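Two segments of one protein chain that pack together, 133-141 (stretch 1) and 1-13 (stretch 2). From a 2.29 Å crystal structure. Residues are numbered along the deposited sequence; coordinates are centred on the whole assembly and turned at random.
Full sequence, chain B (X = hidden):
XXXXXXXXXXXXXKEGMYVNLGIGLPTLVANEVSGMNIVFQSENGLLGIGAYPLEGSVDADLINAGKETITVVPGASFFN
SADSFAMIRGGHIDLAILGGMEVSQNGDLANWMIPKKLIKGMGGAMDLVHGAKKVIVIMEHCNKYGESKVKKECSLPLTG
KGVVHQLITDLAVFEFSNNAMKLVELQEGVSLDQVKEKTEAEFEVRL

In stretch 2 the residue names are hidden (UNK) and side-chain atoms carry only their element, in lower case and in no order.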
# COMPACT_ATOMS: atom_id res chain seq x y z
N LYS B 133 1.86 16.93 -11.42
CA LYS B 133 2.15 18.33 -11.04
C LYS B 133 1.73 19.29 -12.16
O LYS B 133 1.25 20.40 -11.89
CB LYS B 133 3.63 18.52 -10.71
CG LYS B 133 4.10 17.76 -9.47
CD LYS B 133 5.59 17.93 -9.25
CE LYS B 133 6.18 16.73 -8.52
NZ LYS B 133 7.68 16.74 -8.54
N LYS B 134 1.91 18.87 -13.40
CA LYS B 134 1.40 19.63 -14.53
C LYS B 134 0.65 18.72 -15.49
O LYS B 134 1.13 17.64 -15.84
CB LYS B 134 2.51 20.37 -15.26
CG LYS B 134 1.99 21.29 -16.33
CD LYS B 134 3.09 22.02 -17.06
CE LYS B 134 2.51 22.96 -18.11
NZ LYS B 134 3.56 23.52 -19.01
N VAL B 135 -0.53 19.16 -15.91
CA VAL B 135 -1.34 18.41 -16.84
C VAL B 135 -1.42 19.16 -18.16
O VAL B 135 -1.92 20.27 -18.21
CB VAL B 135 -2.76 18.21 -16.30
CG1 VAL B 135 -3.65 17.60 -17.37
CG2 VAL B 135 -2.74 17.33 -15.05
N ILE B 136 -0.88 18.55 -19.21
CA ILE B 136 -0.95 19.11 -20.56
C ILE B 136 -1.86 18.26 -21.46
O ILE B 136 -1.68 17.06 -21.56
CB ILE B 136 0.44 19.16 -21.21
CG1 ILE B 136 1.42 19.92 -20.32
CG2 ILE B 136 0.37 19.79 -22.60
CD1 ILE B 136 2.85 19.89 -20.84
N VAL B 137 -2.83 18.90 -22.10
CA VAL B 137 -3.65 18.23 -23.10
C VAL B 137 -3.19 18.65 -24.49
O VAL B 137 -3.00 19.84 -24.76
CB VAL B 137 -5.14 18.57 -22.94
CG1 VAL B 137 -5.94 18.02 -24.13
CG2 VAL B 137 -5.68 18.01 -21.64
N ILE B 138 -2.99 17.68 -25.37
CA ILE B 138 -2.64 17.96 -26.75
C ILE B 138 -3.67 17.33 -27.68
O ILE B 138 -3.99 16.14 -27.55
CB ILE B 138 -1.21 17.50 -27.11
CG1 ILE B 138 -1.13 15.96 -27.18
CG2 ILE B 138 -0.21 18.07 -26.11
CD1 ILE B 138 0.21 15.44 -27.69
N MSE B 139 -4.19 18.14 -28.58
CA MSE B 139 -5.43 17.80 -29.26
C MSE B 139 -5.53 18.54 -30.58
O MSE B 139 -5.09 19.68 -30.70
CB MSE B 139 -6.56 18.26 -28.35
CG MSE B 139 -7.94 17.92 -28.80
SE MSE B 139 -9.11 18.59 -27.41
CE MSE B 139 -8.92 20.50 -27.74
N GLU B 140 -6.16 17.91 -31.57
CA GLU B 140 -6.52 18.63 -32.79
C GLU B 140 -7.61 19.63 -32.44
O GLU B 140 -8.53 19.32 -31.68
CB GLU B 140 -6.96 17.67 -33.89
CG GLU B 140 -5.80 16.98 -34.60
CD GLU B 140 -6.23 15.77 -35.40
OE1 GLU B 140 -6.90 15.94 -36.44
OE2 GLU B 140 -5.89 14.64 -34.99
N HIS B 141 -7.49 20.85 -32.97
CA HIS B 141 -8.32 21.97 -32.54
C HIS B 141 -9.79 21.82 -32.92
O HIS B 141 -10.67 22.24 -32.17
CB HIS B 141 -7.76 23.29 -33.09
CG HIS B 141 -8.22 24.50 -32.33
ND1 HIS B 141 -7.41 25.19 -31.46
CD2 HIS B 141 -9.42 25.14 -32.32
CE1 HIS B 141 -8.08 26.21 -30.94
NE2 HIS B 141 -9.30 26.20 -31.45
N UNK B 1 -0.44 18.92 -39.16
CA UNK B 1 -1.48 18.88 -38.14
C UNK B 1 -0.93 18.36 -36.82
O UNK B 1 -0.66 19.12 -35.89
c UNK B 1 -2.65 18.01 -38.61
c UNK B 1 -3.90 18.08 -37.73
se UNK B 1 -5.17 19.40 -38.38
c UNK B 1 -6.77 18.82 -37.44
N UNK B 2 -0.75 17.05 -36.73
CA UNK B 2 -0.22 16.47 -35.52
C UNK B 2 1.24 16.87 -35.30
O UNK B 2 1.65 17.11 -34.16
c UNK B 2 -1.84 14.52 -35.49
c UNK B 2 -1.97 13.04 -35.19
c UNK B 2 -0.38 14.95 -35.52
n UNK B 2 -2.85 10.41 -34.73
n UNK B 2 -3.36 12.61 -35.22
c UNK B 2 -3.75 11.35 -35.00
n UNK B 2 -5.04 11.04 -35.04
N UNK B 3 2.00 16.96 -36.38
CA UNK B 3 3.41 17.30 -36.27
C UNK B 3 3.63 18.56 -35.41
O UNK B 3 4.40 18.54 -34.45
o UNK B 3 5.48 17.57 -39.98
c UNK B 3 6.19 17.79 -38.96
c UNK B 3 4.04 17.48 -37.65
o UNK B 3 7.41 18.01 -39.02
c UNK B 3 5.53 17.78 -37.59
N UNK B 4 2.94 19.65 -35.76
CA UNK B 4 3.11 20.90 -35.02
C UNK B 4 2.70 20.74 -33.55
O UNK B 4 3.26 21.38 -32.66
c UNK B 4 2.34 22.03 -35.68
N UNK B 5 1.73 19.88 -33.30
CA UNK B 5 1.26 19.62 -31.94
C UNK B 5 2.33 18.87 -31.15
O UNK B 5 2.69 19.26 -30.04
c UNK B 5 -2.41 18.62 -32.85
c UNK B 5 -0.42 18.40 -30.55
c UNK B 5 -0.01 18.75 -31.96
c UNK B 5 -1.14 19.46 -32.70
N UNK B 6 2.83 17.79 -31.74
CA UNK B 6 3.77 16.90 -31.08
C UNK B 6 5.08 17.61 -30.77
O UNK B 6 5.53 17.63 -29.62
c UNK B 6 4.02 15.65 -31.93
c UNK B 6 5.26 14.90 -31.46
c UNK B 6 2.71 13.76 -33.03
c UNK B 6 2.79 14.75 -31.88
N UNK B 7 5.67 18.21 -31.79
CA UNK B 7 6.91 18.96 -31.62
C UNK B 7 6.80 20.11 -30.60
O UNK B 7 7.77 20.40 -29.90
c UNK B 7 7.91 18.31 -33.85
c UNK B 7 7.42 19.46 -32.98
c UNK B 7 9.17 17.55 -35.86
n UNK B 7 9.85 17.92 -37.14
c UNK B 7 8.65 18.76 -35.09
N UNK B 8 5.64 20.74 -30.51
CA UNK B 8 5.46 21.82 -29.53
C UNK B 8 5.32 21.21 -28.13
O UNK B 8 5.85 21.73 -27.16
n UNK B 8 4.75 26.25 -25.28
c UNK B 8 5.16 24.67 -28.57
c UNK B 8 3.95 23.78 -28.85
c UNK B 8 4.26 22.70 -29.88
c UNK B 8 5.01 25.33 -26.20
n UNK B 8 4.91 25.63 -27.49
n UNK B 8 5.36 24.11 -25.81
N UNK B 9 4.60 20.09 -28.05
CA UNK B 9 4.47 19.37 -26.79
C UNK B 9 5.83 18.91 -26.26
O UNK B 9 6.07 18.91 -25.05
c UNK B 9 3.54 18.18 -26.96
N UNK B 10 6.71 18.51 -27.17
CA UNK B 10 8.03 18.00 -26.78
C UNK B 10 8.84 19.05 -26.03
O UNK B 10 9.67 18.73 -25.18
c UNK B 10 8.80 17.52 -27.99
N UNK B 11 8.59 20.32 -26.35
CA UNK B 11 9.31 21.41 -25.71
C UNK B 11 9.00 21.50 -24.22
O UNK B 11 9.76 22.12 -23.46
c UNK B 11 9.48 22.81 -27.84
c UNK B 11 10.09 24.42 -29.68
n UNK B 11 9.81 23.42 -30.75
c UNK B 11 8.98 22.74 -26.40
c UNK B 11 9.25 24.20 -28.43
N UNK B 12 7.90 20.89 -23.80
CA UNK B 12 7.51 20.91 -22.39
C UNK B 12 8.29 19.89 -21.54
O UNK B 12 8.26 19.93 -20.30
c UNK B 12 5.17 21.76 -22.93
o UNK B 12 5.54 24.13 -23.02
o UNK B 12 5.28 23.19 -21.04
c UNK B 12 5.34 23.13 -22.29
c UNK B 12 6.00 20.69 -22.24
N UNK B 13 8.98 18.97 -22.20
CA UNK B 13 9.75 17.96 -21.48
C UNK B 13 11.11 18.51 -21.09
O UNK B 13 11.86 19.03 -21.92
c UNK B 13 7.75 15.85 -21.49
c UNK B 13 8.90 14.65 -23.32
c UNK B 13 8.61 16.01 -22.71
c UNK B 13 9.92 16.69 -22.32

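Position 1 carries an unbranched chain of two carbons, a selenium and a final carbon. Selenium in that place identifies selenomethionine, Met 1, whose terminal CE lies 3.1 Å from OE1 of Glu 140; the residue is poorly ordered.

Position 2 has three carbons, a nitrogen, and a carbon bearing two further nitrogens, a guanidinium, so it is Arg 2. Its extended side chain leaves the backbone sideways, yet its end approaches stretch 1, where NE donates a hydrogen bond to OE2 of Glu 140 (3.3 Å, 157° at the hydrogen) as part of a salt bridge, the oxygen lying near the guanidinium plane.

Position 3 shows three carbons, the third holding two oxygens, and does not reach stretch 1: Glu 3. Position 4 has a single carbon, also out of reach: Ala 4.

At position 5 four carbons fork at the first, one arm two carbons long, against the strand: Ile 5. Its CG2 lies 3.6 Å from CB of Ile 138, while CD1 reaches the backbone O of Met 139 at 3.6 Å. Position 6 has the same forked set of four carbons but points away from stretch 1: Ile 6.

Position 7 is a row of four carbons ending in nitrogen, remote from the strand. It is Lys 7, and its NZ forms a salt bridge with OE2 of Glu 3 at 3.1 Å, one helical turn back. Position 8 repeats the guanidinium pattern without touching stretch 1: Arg 8.

Position 9 has one carbon, a CB 3.8 Å from CG2 of Ile 138, and is Ala 9. Position 10, likewise with one carbon, does not reach stretch 1: Ala 10. Position 11, four carbons in a row and a nitrogen, is exposed: Lys 11.

Position 12 has three carbons, the third with two oxygens, and one oxygen lies beside the ammonium of Lys 134. It is Glu 12: OE1 accepts a hydrogen bond from Lys 134 NZ at 2.7 Å within a salt bridge, OE2 receives NH2 of Arg 8 at 2.8 Å, and CB rests 3.5 Å from CD1 of Ile 136. Position 13, four carbons forked at the second, contacts nothing on stretch 1: Leu 13.

The contact buries 462 Å² in total. Lys 134, Ile 136 and Ile 138, alternate residues of the strand, point toward the helical segment, and Ile 138 meets Ile 5 and Ala 9, one turn apart. Salt bridges to Arg 2 and Glu 12 flank this apolar centre.

Stretch 2 (1-13) MREAIIKRAAKEL
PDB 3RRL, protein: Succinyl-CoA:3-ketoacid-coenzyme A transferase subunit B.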